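Putative exonuclease (Eubacterium rectale, PDB 3L0A) binds zinc and is probably a hydrolase of the PDDEXK nuclease-like clan, with a putative exonuclease role that remains unconfirmed. Local coordinates at residues 170-178 with 211-221. Residues are numbered along the deposited sequence; the frame is centred on the assembly and turned at random.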
loop_
_atom_site.group_PDB
_atom_site.type_symbol
_atom_site.label_atom_id
_atom_site.label_comp_id
_atom_site.label_asym_id
_atom_site.label_seq_id
_atom_site.Cartn_x
_atom_site.Cartn_y
_atom_site.Cartn_z
ATOM N N TYR A 170 -13.745 19.122 -7.085
ATOM C CA TYR A 170 -13.287 20.226 -7.933
ATOM C C TYR A 170 -14.421 20.737 -8.793
ATOM O O TYR A 170 -14.315 21.807 -9.424
ATOM C CB TYR A 170 -12.065 19.845 -8.775
ATOM C CG TYR A 170 -10.884 19.412 -7.900
ATOM C CD1 TYR A 170 -10.533 20.122 -6.742
ATOM C CD2 TYR A 170 -10.115 18.295 -8.235
ATOM C CE1 TYR A 170 -9.439 19.682 -5.911
ATOM C CE2 TYR A 170 -9.055 17.880 -7.439
ATOM C CZ TYR A 170 -8.719 18.584 -6.287
ATOM O OH TYR A 170 -7.652 18.162 -5.557
ATOM N N ASP A 171 -15.525 19.992 -8.817
ATOM C CA ASP A 171 -16.732 20.534 -9.409
ATOM C C ASP A 171 -17.217 21.705 -8.551
ATOM O O ASP A 171 -17.630 22.696 -9.105
ATOM C CB ASP A 171 -17.809 19.463 -9.686
ATOM C CG ASP A 171 -18.144 18.616 -8.489
ATOM O OD1 ASP A 171 -17.410 18.672 -7.465
ATOM O OD2 ASP A 171 -19.146 17.874 -8.594
ATOM N N ILE A 172 -17.095 21.626 -7.223
ATOM C CA ILE A 172 -17.461 22.754 -6.314
ATOM C C ILE A 172 -16.577 23.977 -6.613
ATOM O O ILE A 172 -17.061 25.072 -6.878
ATOM C CB ILE A 172 -17.313 22.410 -4.802
ATOM C CG1 ILE A 172 -17.997 21.065 -4.388
ATOM C CG2 ILE A 172 -17.829 23.550 -3.933
ATOM C CD1 ILE A 172 -19.513 21.102 -4.217
ATOM N N GLN A 173 -15.271 23.791 -6.612
ATOM C CA GLN A 173 -14.378 24.910 -6.897
ATOM C C GLN A 173 -14.712 25.628 -8.213
ATOM O O GLN A 173 -14.786 26.861 -8.265
ATOM C CB GLN A 173 -12.922 24.438 -6.928
ATOM C CG GLN A 173 -11.898 25.570 -7.110
ATOM C CD GLN A 173 -10.491 25.033 -7.141
ATOM O OE1 GLN A 173 -10.258 24.014 -7.756
ATOM N NE2 GLN A 173 -9.549 25.700 -6.460
ATOM N N GLY A 174 -14.887 24.852 -9.278
ATOM C CA GLY A 174 -15.202 25.425 -10.562
ATOM C C GLY A 174 -16.484 26.243 -10.556
ATOM O O GLY A 174 -16.494 27.355 -11.069
ATOM N N ALA A 175 -17.536 25.690 -9.938
ATOM C CA ALA A 175 -18.858 26.324 -9.860
ATOM C C ALA A 175 -18.840 27.681 -9.197
ATOM O O ALA A 175 -19.470 28.630 -9.719
ATOM C CB ALA A 175 -19.851 25.437 -9.178
ATOM N N VAL A 176 -18.115 27.781 -8.085
ATOM C CA VAL A 176 -18.060 29.009 -7.288
ATOM C C VAL A 176 -17.213 30.021 -8.013
ATOM O O VAL A 176 -17.655 31.144 -8.280
ATOM C CB VAL A 176 -17.466 28.756 -5.895
ATOM C CG1 VAL A 176 -17.109 30.070 -5.205
ATOM C CG2 VAL A 176 -18.442 27.960 -5.063
ATOM N N TYR A 177 -16.024 29.596 -8.417
ATOM C CA TYR A 177 -15.125 30.457 -9.192
ATOM C C TYR A 177 -15.871 31.109 -10.374
ATOM O O TYR A 177 -15.857 32.318 -10.499
ATOM C CB TYR A 177 -13.914 29.659 -9.702
ATOM C CG TYR A 177 -12.786 29.412 -8.688
ATOM C CD1 TYR A 177 -13.039 29.239 -7.332
ATOM C CD2 TYR A 177 -11.474 29.306 -9.109
ATOM C CE1 TYR A 177 -12.023 29.027 -6.433
ATOM C CE2 TYR A 177 -10.446 29.095 -8.207
ATOM C CZ TYR A 177 -10.734 28.942 -6.859
ATOM O OH TYR A 177 -9.715 28.691 -5.959
ATOM N N GLN A 178 -16.554 30.294 -11.187
ATOM C CA GLN A 178 -17.368 30.752 -12.322
ATOM C C GLN A 178 -18.404 31.820 -11.954
ATOM O O GLN A 178 -18.527 32.876 -12.630
ATOM C CB GLN A 178 -18.101 29.550 -12.946
ATOM C CG GLN A 178 -18.850 29.826 -14.282
ATOM C CD GLN A 178 -19.507 28.568 -14.866
ATOM O OE1 GLN A 178 -20.368 27.956 -14.232
ATOM N NE2 GLN A 178 -19.084 28.178 -16.082
ATOM N N ASP A 211 -20.536 22.740 -17.730
ATOM C CA ASP A 211 -21.439 23.535 -16.891
ATOM C C ASP A 211 -22.575 22.721 -16.258
ATOM O O ASP A 211 -23.094 23.128 -15.236
ATOM C CB ASP A 211 -22.000 24.741 -17.656
ATOM C CG ASP A 211 -20.905 25.757 -18.099
ATOM O OD1 ASP A 211 -19.780 25.713 -17.584
ATOM O OD2 ASP A 211 -21.186 26.622 -18.970
ATOM N N ASN A 212 -22.955 21.580 -16.838
ATOM C CA ASN A 212 -23.918 20.648 -16.157
ATOM C C ASN A 212 -23.468 20.112 -14.812
ATOM O O ASN A 212 -24.279 19.905 -13.931
ATOM C CB ASN A 212 -24.331 19.440 -17.040
ATOM C CG ASN A 212 -23.125 18.585 -17.553
ATOM O OD1 ASN A 212 -22.059 19.104 -17.924
ATOM N ND2 ASN A 212 -23.345 17.275 -17.641
ATOM N N TYR A 213 -22.171 19.855 -14.694
ATOM C CA TYR A 213 -21.559 19.370 -13.458
ATOM C C TYR A 213 -21.370 20.534 -12.468
ATOM O O TYR A 213 -21.630 20.381 -11.255
ATOM C CB TYR A 213 -20.221 18.669 -13.766
ATOM C CG TYR A 213 -20.394 17.395 -14.571
ATOM C CD1 TYR A 213 -21.101 16.304 -14.044
ATOM C CD2 TYR A 213 -19.874 17.277 -15.865
ATOM C CE1 TYR A 213 -21.282 15.122 -14.778
ATOM C CE2 TYR A 213 -20.053 16.103 -16.612
ATOM C CZ TYR A 213 -20.765 15.024 -16.059
ATOM O OH TYR A 213 -20.945 13.855 -16.795
ATOM N N LEU A 214 -20.977 21.712 -12.993
ATOM C CA LEU A 214 -20.825 22.895 -12.168
ATOM C C LEU A 214 -22.176 23.250 -11.571
ATOM O O LEU A 214 -22.249 23.550 -10.387
ATOM C CB LEU A 214 -20.293 24.085 -12.971
ATOM C CG LEU A 214 -18.937 23.918 -13.663
ATOM C CD1 LEU A 214 -18.396 25.263 -14.179
ATOM C CD2 LEU A 214 -17.922 23.241 -12.770
ATOM N N GLN A 215 -23.236 23.193 -12.386
ATOM C CA GLN A 215 -24.604 23.492 -11.927
ATOM C C GLN A 215 -25.074 22.567 -10.826
ATOM O O GLN A 215 -25.679 23.043 -9.871
ATOM C CB GLN A 215 -25.632 23.471 -13.085
ATOM N N GLU A 216 -24.841 21.260 -10.961
ATOM C CA GLU A 216 -25.276 20.303 -9.917
ATOM C C GLU A 216 -24.536 20.525 -8.594
ATOM O O GLU A 216 -25.104 20.312 -7.520
ATOM C CB GLU A 216 -25.178 18.822 -10.371
ATOM C CG GLU A 216 -26.389 18.353 -11.265
ATOM N N ALA A 217 -23.276 20.956 -8.669
ATOM C CA ALA A 217 -22.456 21.183 -7.467
ATOM C C ALA A 217 -22.780 22.510 -6.779
ATOM O O ALA A 217 -22.698 22.594 -5.552
ATOM C CB ALA A 217 -20.974 21.126 -7.801
ATOM N N LEU A 218 -23.115 23.548 -7.566
ATOM C CA LEU A 218 -23.477 24.855 -6.997
ATOM C C LEU A 218 -24.788 24.702 -6.255
ATOM O O LEU A 218 -25.028 25.400 -5.273
ATOM C CB LEU A 218 -23.578 25.935 -8.079
ATOM C CG LEU A 218 -23.687 27.404 -7.635
ATOM C CD1 LEU A 218 -22.384 27.876 -6.993
ATOM C CD2 LEU A 218 -24.077 28.311 -8.822
ATOM N N HIS A 219 -25.612 23.768 -6.731
ATOM C CA HIS A 219 -26.863 23.395 -6.066
ATOM C C HIS A 219 -26.597 22.777 -4.693
ATOM O O HIS A 219 -27.127 23.245 -3.697
ATOM C CB HIS A 219 -27.707 22.448 -6.937
ATOM C CG HIS A 219 -28.999 22.042 -6.302
ATOM N ND1 HIS A 219 -30.113 22.856 -6.286
ATOM C CD2 HIS A 219 -29.346 20.916 -5.629
ATOM C CE1 HIS A 219 -31.090 22.250 -5.636
ATOM N NE2 HIS A 219 -30.653 21.069 -5.231
HETATM N N MSE A 220 -25.765 21.747 -4.641
HETATM C CA MSE A 220 -25.365 21.145 -3.366
HETATM C C MSE A 220 -24.802 22.159 -2.362
HETATM O O MSE A 220 -25.072 22.071 -1.164
HETATM C CB MSE A 220 -24.338 20.022 -3.596
HETATM C CG MSE A 220 -24.962 18.665 -4.046
HETATM SE SE MSE A 220 -26.456 18.070 -2.891
HETATM C CE MSE A 220 -25.395 17.591 -1.285
ATOM N N VAL A 221 -24.019 23.116 -2.854
ATOM C CA VAL A 221 -23.506 24.206 -2.019
ATOM C C VAL A 221 -24.660 24.958 -1.387
ATOM O O VAL A 221 -24.677 25.158 -0.166
ATOM C CB VAL A 221 -22.629 25.189 -2.821
ATOM C CG1 VAL A 221 -22.248 26.376 -1.965
ATOM C CG2 VAL A 221 -21.398 24.478 -3.322
HETATM O O HOH W 1 -21.106 18.090 -10.112
#
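A175 and L214, whose CA atoms lie 4.6 Å apart, mark the tightest approach of segments 170-178 and 211-221, the N-terminal parts of helices 170-185 and 211-232; the segment axes come within 8.1 Å at a signed crossing angle of -90°. This perpendicular helix pair belongs to the PDDEXK-like domain; V176 and Y177 of the first helix rest on strand 126-136 of its sheet. A175 permits the close approach: its methyl CB sits 3.3 Å from the carbonyl O of L214. L214 acts as a knob in a hole formed by D171, G174, A175 and Q178. Its two methyls divide the hole, CD2 facing the turn of backbone at D171 and G174 while CD1 lies 3.3 Å from OE1 of Q178. At the other end, I172 meets A217 and V221; with its CG2 anti to the backbone N, that methyl reaches V221 CG2 at 3.7 Å.

Q178 NE2 donates to D211 OD1 at 3.0 Å with an N-H...O angle of 165°. The acceptor lies in the amide plane, yet the donor arrives from above the carboxylate, the two planes being 75° apart. The same NE2 also bonds to the carbonyl O of L189, so two acceptors fix the amide's rotation. Replacing this glutamine by an alanine removes both amide bonds and is likely to leave D211 without this donor and the hole around L214 short of one wall. A water appears to link the helices, 2.5 Å from D171 OD2 and 2.6 Å from Y213 O, short enough to leave its position doubtful.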